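PDB 2QR4: peptidase M3B, oligoendopeptidase F from Enterococcus faecium, which probably cleaves short peptides as a zinc-dependent endopeptidase of the M3 family, an oligoendopeptidase F. Local coordinates for residues G179-L184 / K198-V203; Q105-K108 / K112-V115; S374-F379 / F394-A399. One frame throughout, in Å; residues are numbered along the deposited sequence.

How the contacts relate
Contacts 1 and 3 are buried, whereas contact 2, the farthest of the three from the centre of the chain, is only partly so. The chain closes contact 2 first, then contact 1, then contact 3, and no helix is shared between them; the centres of contacts 1 and 2 are about 57 Å apart, on opposite sides of the chain's centre. Each relies on hydrocarbon over an aromatic face: a leucine methyl on a tyrosine in contact 1, a leucine CB on a phenylalanine in contact 2, an alanine CA on a histidine in contact 3. Contact 2 adds a carboxylate at the ring edge, and contact 3 involves the HEXXH helix, probably at the zinc site.

Contact 1. Residues G179-L184 / K198-V203; sequences GVYGQL and KGLYSV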
ATOM      1  N   GLY A 179      13.804  20.114  -2.212  1.00 40.73           N
ATOM      2  CA  GLY A 179      14.742  20.835  -3.065  1.00 41.98           C
ATOM      3  C   GLY A 179      15.749  21.692  -2.313  1.00 55.48           C
ATOM      4  O   GLY A 179      16.888  21.846  -2.735  1.00 56.12           O
ATOM      5  N   VAL A 180      15.333  22.246  -1.182  1.00 62.14           N
ATOM      6  CA  VAL A 180      16.131  23.239  -0.474  1.00 45.43           C
ATOM      7  C   VAL A 180      16.850  22.655   0.749  1.00 48.27           C
ATOM      8  O   VAL A 180      17.825  23.226   1.220  1.00 49.52           O
ATOM      9  CB  VAL A 180      15.224  24.420  -0.060  1.00 50.61           C
ATOM     10  CG1 VAL A 180      15.528  24.879   1.323  1.00 54.03           C
ATOM     11  CG2 VAL A 180      15.320  25.569  -1.065  1.00 49.81           C
ATOM     12  N   TYR A 181      16.386  21.506   1.244  1.00 41.05           N
ATOM     13  CA  TYR A 181      16.882  20.960   2.513  1.00 48.93           C
ATOM     14  C   TYR A 181      18.392  20.723   2.557  1.00 48.29           C
ATOM     15  O   TYR A 181      19.081  21.205   3.461  1.00 56.12           O
ATOM     16  CB  TYR A 181      16.135  19.678   2.891  1.00 38.54           C
ATOM     17  CG  TYR A 181      16.627  19.032   4.165  1.00 47.97           C
ATOM     18  CD1 TYR A 181      16.309  19.565   5.419  1.00 45.21           C
ATOM     19  CD2 TYR A 181      17.418  17.890   4.119  1.00 48.53           C
ATOM     20  CE1 TYR A 181      16.779  18.963   6.593  1.00 40.80           C
ATOM     21  CE2 TYR A 181      17.884  17.290   5.271  1.00 41.29           C
ATOM     22  CZ  TYR A 181      17.566  17.822   6.505  1.00 47.11           C
ATOM     23  OH  TYR A 181      18.043  17.189   7.642  1.00 44.70           O
ATOM     24  N   GLY A 182      18.901  19.970   1.594  1.00 45.30           N
ATOM     25  CA  GLY A 182      20.344  19.734   1.488  1.00 46.91           C
ATOM     26  C   GLY A 182      21.210  20.981   1.513  1.00 35.02           C
ATOM     27  O   GLY A 182      22.271  20.986   2.121  1.00 50.14           O
ATOM     28  N   GLN A 183      20.770  22.044   0.849  1.00 45.81           N
ATOM     29  CA  GLN A 183      21.518  23.299   0.882  1.00 55.31           C
ATOM     30  C   GLN A 183      21.569  23.780   2.309  1.00 54.89           C
ATOM     31  O   GLN A 183      22.620  24.187   2.800  1.00 51.32           O
ATOM     32  CB  GLN A 183      20.836  24.398   0.066  1.00 53.77           C
ATOM     33  CG  GLN A 183      20.781  24.195  -1.433  1.00 76.19           C
ATOM     34  CD  GLN A 183      20.296  25.458  -2.135  1.00 80.97           C
ATOM     35  OE1 GLN A 183      19.371  26.126  -1.658  1.00 80.21           O
ATOM     36  NE2 GLN A 183      20.930  25.802  -3.259  1.00 82.31           N
ATOM     37  N   LEU A 184      20.406  23.755   2.959  1.00 53.80           N
ATOM     38  CA  LEU A 184      20.274  24.275   4.311  1.00 44.61           C
ATOM     39  C   LEU A 184      21.090  23.465   5.321  1.00 43.25           C
ATOM     40  O   LEU A 184      21.633  24.031   6.263  1.00 46.76           O
ATOM     41  CB  LEU A 184      18.811  24.372   4.720  1.00 39.68           C
ATOM     42  CG  LEU A 184      17.975  25.379   3.922  1.00 41.68           C
ATOM     43  CD1 LEU A 184      16.522  25.242   4.295  1.00 43.17           C
ATOM     44  CD2 LEU A 184      18.422  26.784   4.162  1.00 35.71           C
ATOM     45  N   LYS A 198      15.336  20.043  12.328  1.00 44.23           N
ATOM     46  CA  LYS A 198      14.158  19.874  13.210  1.00 39.40           C
ATOM     47  C   LYS A 198      12.814  20.094  12.525  1.00 43.90           C
ATOM     48  O   LYS A 198      11.827  19.417  12.838  1.00 39.74           O
ATOM     49  CB  LYS A 198      14.260  20.780  14.445  1.00 35.67           C
ATOM     50  CG  LYS A 198      15.115  20.157  15.527  1.00 48.92           C
ATOM     51  CD  LYS A 198      15.658  21.138  16.546  1.00 48.89           C
ATOM     52  CE  LYS A 198      16.633  20.392  17.437  1.00 51.15           C
ATOM     53  NZ  LYS A 198      17.266  21.295  18.422  1.00 63.16           N
ATOM     54  N   GLY A 199      12.780  21.035  11.587  1.00 42.10           N
ATOM     55  CA  GLY A 199      11.580  21.259  10.790  1.00 32.37           C
ATOM     56  C   GLY A 199      11.230  20.027   9.965  1.00 41.41           C
ATOM     57  O   GLY A 199      10.084  19.567   9.972  1.00 46.72           O
ATOM     58  N   LEU A 200      12.225  19.479   9.268  1.00 40.25           N
ATOM     59  CA  LEU A 200      11.981  18.377   8.342  1.00 44.39           C
ATOM     60  C   LEU A 200      11.547  17.166   9.128  1.00 40.24           C
ATOM     61  O   LEU A 200      10.571  16.504   8.782  1.00 48.61           O
ATOM     62  CB  LEU A 200      13.228  18.050   7.516  1.00 33.01           C
ATOM     63  CG  LEU A 200      13.104  16.875   6.535  1.00 44.25           C
ATOM     64  CD1 LEU A 200      12.787  17.331   5.116  1.00 38.34           C
ATOM     65  CD2 LEU A 200      14.370  16.051   6.529  1.00 43.01           C
ATOM     66  N   TYR A 201      12.263  16.893  10.212  1.00 49.11           N
ATOM     67  CA  TYR A 201      11.973  15.717  11.020  1.00 41.02           C
ATOM     68  C   TYR A 201      10.675  15.808  11.810  1.00 42.13           C
ATOM     69  O   TYR A 201      10.094  14.784  12.142  1.00 51.77           O
ATOM     70  CB  TYR A 201      13.165  15.328  11.888  1.00 43.37           C
ATOM     71  CG  TYR A 201      14.192  14.563  11.091  1.00 45.21           C
ATOM     72  CD1 TYR A 201      14.015  13.216  10.817  1.00 47.77           C
ATOM     73  CD2 TYR A 201      15.302  15.195  10.560  1.00 49.80           C
ATOM     74  CE1 TYR A 201      14.943  12.506  10.051  1.00 51.64           C
ATOM     75  CE2 TYR A 201      16.231  14.499   9.799  1.00 46.18           C
ATOM     76  CZ  TYR A 201      16.047  13.149   9.559  1.00 52.08           C
ATOM     77  OH  TYR A 201      16.970  12.450   8.809  1.00 63.88           O
ATOM     78  N   SER A 202      10.193  17.014  12.093  1.00 37.67           N
ATOM     79  CA  SER A 202       8.899  17.112  12.767  1.00 42.43           C
ATOM     80  C   SER A 202       7.820  16.457  11.898  1.00 41.29           C
ATOM     81  O   SER A 202       6.888  15.861  12.400  1.00 43.53           O
ATOM     82  CB  SER A 202       8.537  18.568  13.090  1.00 32.96           C
ATOM     83  OG  SER A 202       8.368  19.329  11.904  1.00 49.99           O
ATOM     84  N   VAL A 203       7.974  16.542  10.586  1.00 38.48           N
ATOM     85  CA  VAL A 203       6.992  15.965   9.678  1.00 42.55           C
ATOM     86  C   VAL A 203       7.126  14.445   9.536  1.00 44.06           C
ATOM     87  O   VAL A 203       6.126  13.737   9.530  1.00 49.44           O
ATOM     88  CB  VAL A 203       7.042  16.651   8.281  1.00 45.77           C
ATOM     89  CG1 VAL A 203       6.150  15.921   7.290  1.00 33.98           C
ATOM     90  CG2 VAL A 203       6.618  18.114   8.401  1.00 39.20           C
TER
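One face of the Tyr181 ring carries the methyl Leu200 CD2, which sits 3.6 Å above the plane and is displaced from the middle toward the rim. The approach is a CH-pi contact, 3.8 Å from CD2 to the centroid of the Tyr181 ring and 17° off the ring normal. The ring of Tyr201 is met obliquely by the phenol oxygen Tyr181 OH, 3.9 Å from Tyr201 CE2, a van der Waals approach with no hydrogen bond. These residues join two consecutive helices, 178-185 and 190-206, in the largely helical fold of this M3 peptidase; the first follows directly on a small two-stranded antiparallel sheet.

With CG anti to the backbone N (chi1 178°), Tyr181 sends its ring across toward the second helix. Leu200 answers with the same first torsion, and the two side chains cross at about a right angle. Its CB joins CD2 against the phenol ring, lying 3.8 Å from Tyr181 CE1, so the leucine meets the ring chiefly through CD2 and CB. Phe197, one helical turn before Tyr201, touches both tyrosines and continues the aromatic patch, while Phe163 packs on Leu200. Leu184, farther along the first helix, turns to Val192 and Ala196 and gives the helix pair a second point of contact. Next to Tyr201, Ser202 OG donates to Gly199 O of its own helix at 2.6 Å, with OG tilted 28° from the carbonyl plane.

Contact 2. Residues Q105-K108 / K112-V115; sequences QYFK and KLEV
Phe107 and Leu113 meet by a CH-pi contact: Leu113 CB lies over the middle of the phenyl ring, 3.8 Å from CB to the centroid of the Phe107 ring and only 9° off the normal. The ring reaches this position because its CG stands anti to the carbonyl carbon, beside the backbone N (chi1 -81°), and the leucine chain crosses it at about a right angle.

Apolar packing extends the patch along the last turns of helix 100-109. Leu113 CD1 lies 3.9 Å from Tyr106 CB and also rests on the backbone, 3.4 Å from Tyr106 O. Phe36 and Leu37 of helix 33-63 cover Leu113 further, and Trp104 meets Phe107 edge-to-face.

Polar atoms approach the aromatic ring without hydrogen bonding across the contact. Leu113 O comes to 3.2 Å from Phe107 CE2, from outside the rim and well above the ring plane, on the side of Leu113 CB. Glu114 OE1 lies in the ring plane at its edge, 3.8 Å from Phe107 CD2, with the carboxylate turned 76° to the phenyl. Bending at chi2 brings the acid back to this edge, and Glu114 OE2 forms a salt bridge with Arg117 NE at the start of the next helix. Tyr106 OH is occupied as well, bonding to Leu29 O.

The contact packs the 3-10 turn that leads to helix 117-124 against the last turn of helix 100-109, within the Oligopeptidase F region. Its chemistry implies a turn closed by hydrocarbon on an aromatic face; the carboxylate is held mainly by Arg117, and the ring edge probably adds at most a weak electrostatic term.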
ATOM      1  N   GLN A 105      19.832 -29.942 -26.418  1.00 51.08           N
ATOM      2  CA  GLN A 105      19.711 -30.716 -27.648  1.00 48.63           C
ATOM      3  C   GLN A 105      19.130 -29.831 -28.752  1.00 54.84           C
ATOM      4  O   GLN A 105      19.486 -29.966 -29.928  1.00 57.40           O
ATOM      5  CB  GLN A 105      18.846 -31.959 -27.420  1.00 44.03           C
ATOM      6  CG  GLN A 105      18.815 -32.937 -28.590  1.00 48.81           C
ATOM      7  CD  GLN A 105      20.173 -33.113 -29.250  1.00 54.89           C
ATOM      8  OE1 GLN A 105      20.284 -33.056 -30.473  1.00 53.83           O
ATOM      9  NE2 GLN A 105      21.214 -33.313 -28.441  1.00 50.94           N
ATOM     10  N   TYR A 106      18.240 -28.919 -28.359  1.00 53.08           N
ATOM     11  CA  TYR A 106      17.674 -27.927 -29.267  1.00 46.25           C
ATOM     12  C   TYR A 106      18.761 -26.974 -29.761  1.00 45.92           C
ATOM     13  O   TYR A 106      18.726 -26.509 -30.899  1.00 45.55           O
ATOM     14  CB  TYR A 106      16.604 -27.101 -28.552  1.00 46.05           C
ATOM     15  CG  TYR A 106      15.219 -27.707 -28.465  1.00 41.09           C
ATOM     16  CD1 TYR A 106      14.815 -28.741 -29.308  1.00 35.04           C
ATOM     17  CD2 TYR A 106      14.292 -27.198 -27.560  1.00 39.11           C
ATOM     18  CE1 TYR A 106      13.526 -29.269 -29.223  1.00 34.90           C
ATOM     19  CE2 TYR A 106      13.009 -27.713 -27.471  1.00 39.17           C
ATOM     20  CZ  TYR A 106      12.627 -28.740 -28.301  1.00 44.43           C
ATOM     21  OH  TYR A 106      11.343 -29.227 -28.188  1.00 45.14           O
ATOM     22  N   PHE A 107      19.712 -26.668 -28.883  1.00 49.44           N
ATOM     23  CA  PHE A 107      20.820 -25.775 -29.218  1.00 46.22           C
ATOM     24  C   PHE A 107      21.771 -26.362 -30.260  1.00 48.19           C
ATOM     25  O   PHE A 107      22.311 -25.629 -31.086  1.00 51.79           O
ATOM     26  CB  PHE A 107      21.582 -25.363 -27.957  1.00 42.01           C
ATOM     27  CG  PHE A 107      20.917 -24.248 -27.194  1.00 43.88           C
ATOM     28  CD1 PHE A 107      19.686 -24.438 -26.596  1.00 49.38           C
ATOM     29  CD2 PHE A 107      21.519 -23.009 -27.081  1.00 39.08           C
ATOM     30  CE1 PHE A 107      19.070 -23.407 -25.894  1.00 47.43           C
ATOM     31  CE2 PHE A 107      20.909 -21.981 -26.387  1.00 33.97           C
ATOM     32  CZ  PHE A 107      19.687 -22.177 -25.795  1.00 44.64           C
ATOM     33  N   LYS A 108      21.980 -27.675 -30.220  1.00 46.75           N
ATOM     34  CA  LYS A 108      22.775 -28.329 -31.248  1.00 50.55           C
ATOM     35  C   LYS A 108      22.070 -28.200 -32.589  1.00 53.53           C
ATOM     36  O   LYS A 108      22.703 -27.942 -33.612  1.00 58.52           O
ATOM     37  CB  LYS A 108      22.996 -29.809 -30.926  1.00 54.72           C
ATOM     38  CG  LYS A 108      24.129 -30.087 -29.950  1.00 59.35           C
ATOM     39  CD  LYS A 108      24.653 -31.505 -30.127  1.00 63.40           C
ATOM     40  CE  LYS A 108      25.040 -31.756 -31.582  1.00 70.50           C
ATOM     41  NZ  LYS A 108      25.605 -33.115 -31.794  1.00 69.10           N
ATOM     42  N   LYS A 112      21.142 -20.679 -33.995  1.00 39.45           N
ATOM     43  CA  LYS A 112      20.538 -19.379 -33.734  1.00 31.72           C
ATOM     44  C   LYS A 112      20.135 -19.203 -32.273  1.00 36.82           C
ATOM     45  O   LYS A 112      20.054 -18.074 -31.768  1.00 42.33           O
ATOM     46  CB  LYS A 112      19.301 -19.195 -34.605  1.00 37.36           C
ATOM     47  CG  LYS A 112      19.551 -19.108 -36.101  1.00 44.86           C
ATOM     48  CD  LYS A 112      18.342 -18.454 -36.735  1.00 53.82           C
ATOM     49  CE  LYS A 112      18.317 -18.554 -38.232  1.00 61.63           C
ATOM     50  NZ  LYS A 112      16.975 -18.107 -38.697  1.00 62.86           N
ATOM     51  N   LEU A 113      19.858 -20.316 -31.598  1.00 35.55           N
ATOM     52  CA  LEU A 113      19.491 -20.285 -30.180  1.00 40.02           C
ATOM     53  C   LEU A 113      20.651 -19.834 -29.300  1.00 43.20           C
ATOM     54  O   LEU A 113      20.445 -19.411 -28.167  1.00 45.82           O
ATOM     55  CB  LEU A 113      19.031 -21.659 -29.716  1.00 36.74           C
ATOM     56  CG  LEU A 113      17.583 -22.049 -29.995  1.00 42.56           C
ATOM     57  CD1 LEU A 113      17.444 -23.535 -29.743  1.00 47.46           C
ATOM     58  CD2 LEU A 113      16.619 -21.268 -29.132  1.00 34.87           C
ATOM     59  N   GLU A 114      21.869 -19.936 -29.822  1.00 43.96           N
ATOM     60  CA  GLU A 114      23.050 -19.560 -29.063  1.00 48.10           C
ATOM     61  C   GLU A 114      22.942 -18.116 -28.561  1.00 47.12           C
ATOM     62  O   GLU A 114      23.514 -17.762 -27.535  1.00 49.52           O
ATOM     63  CB  GLU A 114      24.315 -19.764 -29.906  1.00 46.95           C
ATOM     64  CG  GLU A 114      25.560 -20.134 -29.100  1.00 57.19           C
ATOM     65  CD  GLU A 114      25.388 -21.397 -28.250  1.00 63.85           C
ATOM     66  OE1 GLU A 114      24.857 -22.416 -28.746  1.00 57.21           O
ATOM     67  OE2 GLU A 114      25.805 -21.371 -27.076  1.00 63.03           O
ATOM     68  N   VAL A 115      22.181 -17.294 -29.276  1.00 45.87           N
ATOM     69  CA  VAL A 115      22.002 -15.897 -28.894  1.00 44.33           C
ATOM     70  C   VAL A 115      21.285 -15.774 -27.556  1.00 54.35           C
ATOM     71  O   VAL A 115      21.408 -14.750 -26.879  1.00 55.63           O
ATOM     72  CB  VAL A 115      21.194 -15.116 -29.953  1.00 48.72           C
ATOM     73  CG1 VAL A 115      21.018 -13.682 -29.529  1.00 34.52           C
ATOM     74  CG2 VAL A 115      21.880 -15.183 -31.313  1.00 53.63           C
TER

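Contact 3. Residues S374-F379 / F394-A399; sequences SVHSYF and FLAEIA
Leu395 O accepts a hydrogen bond from Tyr533 OH of helix 526-536 and also has His376 NE2 nearby, at 3.9 Å, too long for a bond. The imidazole lies beside this carbonyl, which meets it obliquely. The ring's main neighbour is Ala396, whose CA stands over the middle of one ring face in a CH-pi contact, 3.9 Å from CA to the centroid of the His376 ring and 13° off the normal. The alanine methyl reaches the same ring, with Ala396 CB 3.6 Å from His376 ND1. CG set anti to the backbone N (chi1 -175°) carries the imidazole across to the facing helix.

The two helices, 361-379 and 394-414, approach to 9.1 Å between the axes of the short segments, with N-to-C directions 132° apart. In this family the first bears the HEXXH zinc-binding motif, which here ends at His373, and the second probably contributes the glutamate ligand; Glu397, whose CB points away from the 374-379 segment, is probably the matching residue.

At the other end of the side chain, His376 CB meets a second small residue through Ala399 CB, at 3.9 Å. Tyr530 and Tyr533 touch Ala399 as well.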
ATOM      1  N   SER A 374      32.924   7.422 -19.250  1.00 40.19           N
ATOM      2  CA  SER A 374      33.019   7.612 -20.690  1.00 29.69           C
ATOM      3  C   SER A 374      33.828   6.500 -21.361  1.00 31.54           C
ATOM      4  O   SER A 374      33.472   6.040 -22.449  1.00 14.65           O
ATOM      5  CB  SER A 374      33.614   8.982 -21.000  1.00 25.71           C
ATOM      6  OG  SER A 374      33.689   9.199 -22.391  1.00 34.27           O
ATOM      7  N   VAL A 375      34.904   6.061 -20.709  1.00 35.17           N
ATOM      8  CA  VAL A 375      35.720   4.968 -21.246  1.00 45.67           C
ATOM      9  C   VAL A 375      35.032   3.614 -21.074  1.00 48.01           C
ATOM     10  O   VAL A 375      35.136   2.741 -21.935  1.00 47.61           O
ATOM     11  CB  VAL A 375      37.130   4.927 -20.622  1.00 48.27           C
ATOM     12  CG1 VAL A 375      37.787   3.580 -20.878  1.00 49.12           C
ATOM     13  CG2 VAL A 375      37.993   6.062 -21.173  1.00 40.90           C
ATOM     14  N   HIS A 376      34.319   3.448 -19.965  1.00 43.47           N
ATOM     15  CA  HIS A 376      33.522   2.247 -19.748  1.00 46.87           C
ATOM     16  C   HIS A 376      32.367   2.151 -20.748  1.00 42.71           C
ATOM     17  O   HIS A 376      32.029   1.057 -21.200  1.00 42.19           O
ATOM     18  CB  HIS A 376      32.988   2.213 -18.313  1.00 55.93           C
ATOM     19  CG  HIS A 376      32.260   0.950 -17.962  1.00 60.86           C
ATOM     20  ND1 HIS A 376      30.909   0.782 -18.183  1.00 61.13           N
ATOM     21  CD2 HIS A 376      32.694  -0.200 -17.395  1.00 60.42           C
ATOM     22  CE1 HIS A 376      30.544  -0.419 -17.772  1.00 62.89           C
ATOM     23  NE2 HIS A 376      31.609  -1.036 -17.291  1.00 63.25           N
ATOM     24  N   SER A 377      31.765   3.292 -21.088  1.00 44.67           N
ATOM     25  CA  SER A 377      30.674   3.340 -22.073  1.00 44.03           C
ATOM     26  C   SER A 377      31.164   2.920 -23.451  1.00 43.38           C
ATOM     27  O   SER A 377      30.432   2.308 -24.225  1.00 42.07           O
ATOM     28  CB  SER A 377      30.071   4.748 -22.164  1.00 43.40           C
ATOM     29  OG  SER A 377      29.363   5.097 -20.988  1.00 43.12           O
ATOM     30  N   TYR A 378      32.413   3.262 -23.746  1.00 44.64           N
ATOM     31  CA  TYR A 378      33.030   2.966 -25.029  1.00 36.94           C
ATOM     32  C   TYR A 378      33.015   1.466 -25.335  1.00 40.29           C
ATOM     33  O   TYR A 378      33.000   1.067 -26.501  1.00 44.94           O
ATOM     34  CB  TYR A 378      34.462   3.516 -25.043  1.00 32.25           C
ATOM     35  CG  TYR A 378      35.142   3.508 -26.393  1.00 35.60           C
ATOM     36  CD1 TYR A 378      34.878   4.497 -27.334  1.00 35.60           C
ATOM     37  CD2 TYR A 378      36.062   2.519 -26.723  1.00 37.26           C
ATOM     38  CE1 TYR A 378      35.501   4.493 -28.570  1.00 35.17           C
ATOM     39  CE2 TYR A 378      36.690   2.507 -27.958  1.00 35.30           C
ATOM     40  CZ  TYR A 378      36.407   3.497 -28.874  1.00 31.69           C
ATOM     41  OH  TYR A 378      37.033   3.489 -30.094  1.00 27.80           O
ATOM     42  N   PHE A 379      32.996   0.639 -24.292  1.00 44.14           N
ATOM     43  CA  PHE A 379      33.058  -0.813 -24.472  1.00 52.48           C
ATOM     44  C   PHE A 379      31.708  -1.518 -24.365  1.00 56.36           C
ATOM     45  O   PHE A 379      31.557  -2.644 -24.840  1.00 61.32           O
ATOM     46  CB  PHE A 379      34.054  -1.442 -23.496  1.00 56.40           C
ATOM     47  CG  PHE A 379      35.488  -1.104 -23.791  1.00 60.71           C
ATOM     48  CD1 PHE A 379      36.111  -1.599 -24.929  1.00 63.56           C
ATOM     49  CD2 PHE A 379      36.216  -0.294 -22.930  1.00 59.86           C
ATOM     50  CE1 PHE A 379      37.436  -1.288 -25.206  1.00 63.23           C
ATOM     51  CE2 PHE A 379      37.541   0.021 -23.199  1.00 58.64           C
ATOM     52  CZ  PHE A 379      38.152  -0.478 -24.340  1.00 61.04           C
ATOM     53  N   PHE A 394      26.392  -0.579 -11.004  1.00 44.38           N
ATOM     54  CA  PHE A 394      27.447  -0.723  -9.999  1.00 39.82           C
ATOM     55  C   PHE A 394      28.797  -1.033 -10.664  1.00 46.18           C
ATOM     56  O   PHE A 394      29.857  -0.595 -10.207  1.00 34.02           O
ATOM     57  CB  PHE A 394      27.023  -1.811  -8.992  1.00 34.95           C
ATOM     58  CG  PHE A 394      28.144  -2.695  -8.496  1.00 39.55           C
ATOM     59  CD1 PHE A 394      28.505  -2.690  -7.152  1.00 40.91           C
ATOM     60  CD2 PHE A 394      28.812  -3.562  -9.355  1.00 44.60           C
ATOM     61  CE1 PHE A 394      29.528  -3.519  -6.681  1.00 33.93           C
ATOM     62  CE2 PHE A 394      29.846  -4.388  -8.889  1.00 42.01           C
ATOM     63  CZ  PHE A 394      30.198  -4.365  -7.553  1.00 35.27           C
ATOM     64  N   LEU A 395      28.737  -1.773 -11.764  1.00 48.78           N
ATOM     65  CA  LEU A 395      29.924  -2.173 -12.496  1.00 53.13           C
ATOM     66  C   LEU A 395      30.511  -0.975 -13.236  1.00 53.76           C
ATOM     67  O   LEU A 395      31.727  -0.864 -13.392  1.00 55.67           O
ATOM     68  CB  LEU A 395      29.566  -3.295 -13.473  1.00 50.87           C
ATOM     69  CG  LEU A 395      30.489  -4.503 -13.611  1.00 48.78           C
ATOM     70  CD1 LEU A 395      31.405  -4.680 -12.399  1.00 48.23           C
ATOM     71  CD2 LEU A 395      29.646  -5.739 -13.848  1.00 41.93           C
ATOM     72  N   ALA A 396      29.640  -0.070 -13.675  1.00 52.45           N
ATOM     73  CA  ALA A 396      30.070   1.140 -14.368  1.00 52.97           C
ATOM     74  C   ALA A 396      30.542   2.208 -13.382  1.00 53.37           C
ATOM     75  O   ALA A 396      31.379   3.052 -13.721  1.00 47.53           O
ATOM     76  CB  ALA A 396      28.949   1.682 -15.248  1.00 51.96           C
ATOM     77  N   GLU A 397      30.001   2.159 -12.167  1.00 45.52           N
ATOM     78  CA  GLU A 397      30.368   3.094 -11.110  1.00 50.82           C
ATOM     79  C   GLU A 397      31.803   2.870 -10.647  1.00 51.86           C
ATOM     80  O   GLU A 397      32.473   3.793 -10.191  1.00 50.28           O
ATOM     81  CB  GLU A 397      29.421   2.935  -9.922  1.00 62.27           C
ATOM     82  CG  GLU A 397      29.311   4.172  -9.054  1.00 72.17           C
ATOM     83  CD  GLU A 397      28.759   5.364  -9.813  1.00 77.67           C
ATOM     84  OE1 GLU A 397      28.255   5.176 -10.942  1.00 79.12           O
ATOM     85  OE2 GLU A 397      28.826   6.490  -9.283  1.00 81.30           O
ATOM     86  N   ILE A 398      32.263   1.632 -10.764  1.00 53.83           N
ATOM     87  CA  ILE A 398      33.622   1.270 -10.393  1.00 51.96           C
ATOM     88  C   ILE A 398      34.643   1.983 -11.265  1.00 44.17           C
ATOM     89  O   ILE A 398      35.669   2.442 -10.766  1.00 49.41           O
ATOM     90  CB  ILE A 398      33.845  -0.250 -10.492  1.00 54.12           C
ATOM     91  CG1 ILE A 398      33.251  -0.947  -9.274  1.00 56.54           C
ATOM     92  CG2 ILE A 398      35.322  -0.570 -10.587  1.00 40.90           C
ATOM     93  CD1 ILE A 398      33.017  -2.421  -9.487  1.00 56.97           C
ATOM     94  N   ALA A 399      34.361   2.083 -12.561  1.00 44.00           N
ATOM     95  CA  ALA A 399      35.309   2.689 -13.501  1.00 54.29           C
ATOM     96  C   ALA A 399      35.464   4.176 -13.230  1.00 52.72           C
ATOM     97  O   ALA A 399      36.467   4.783 -13.589  1.00 60.17           O
ATOM     98  CB  ALA A 399      34.872   2.457 -14.934  1.00 50.16           C
TER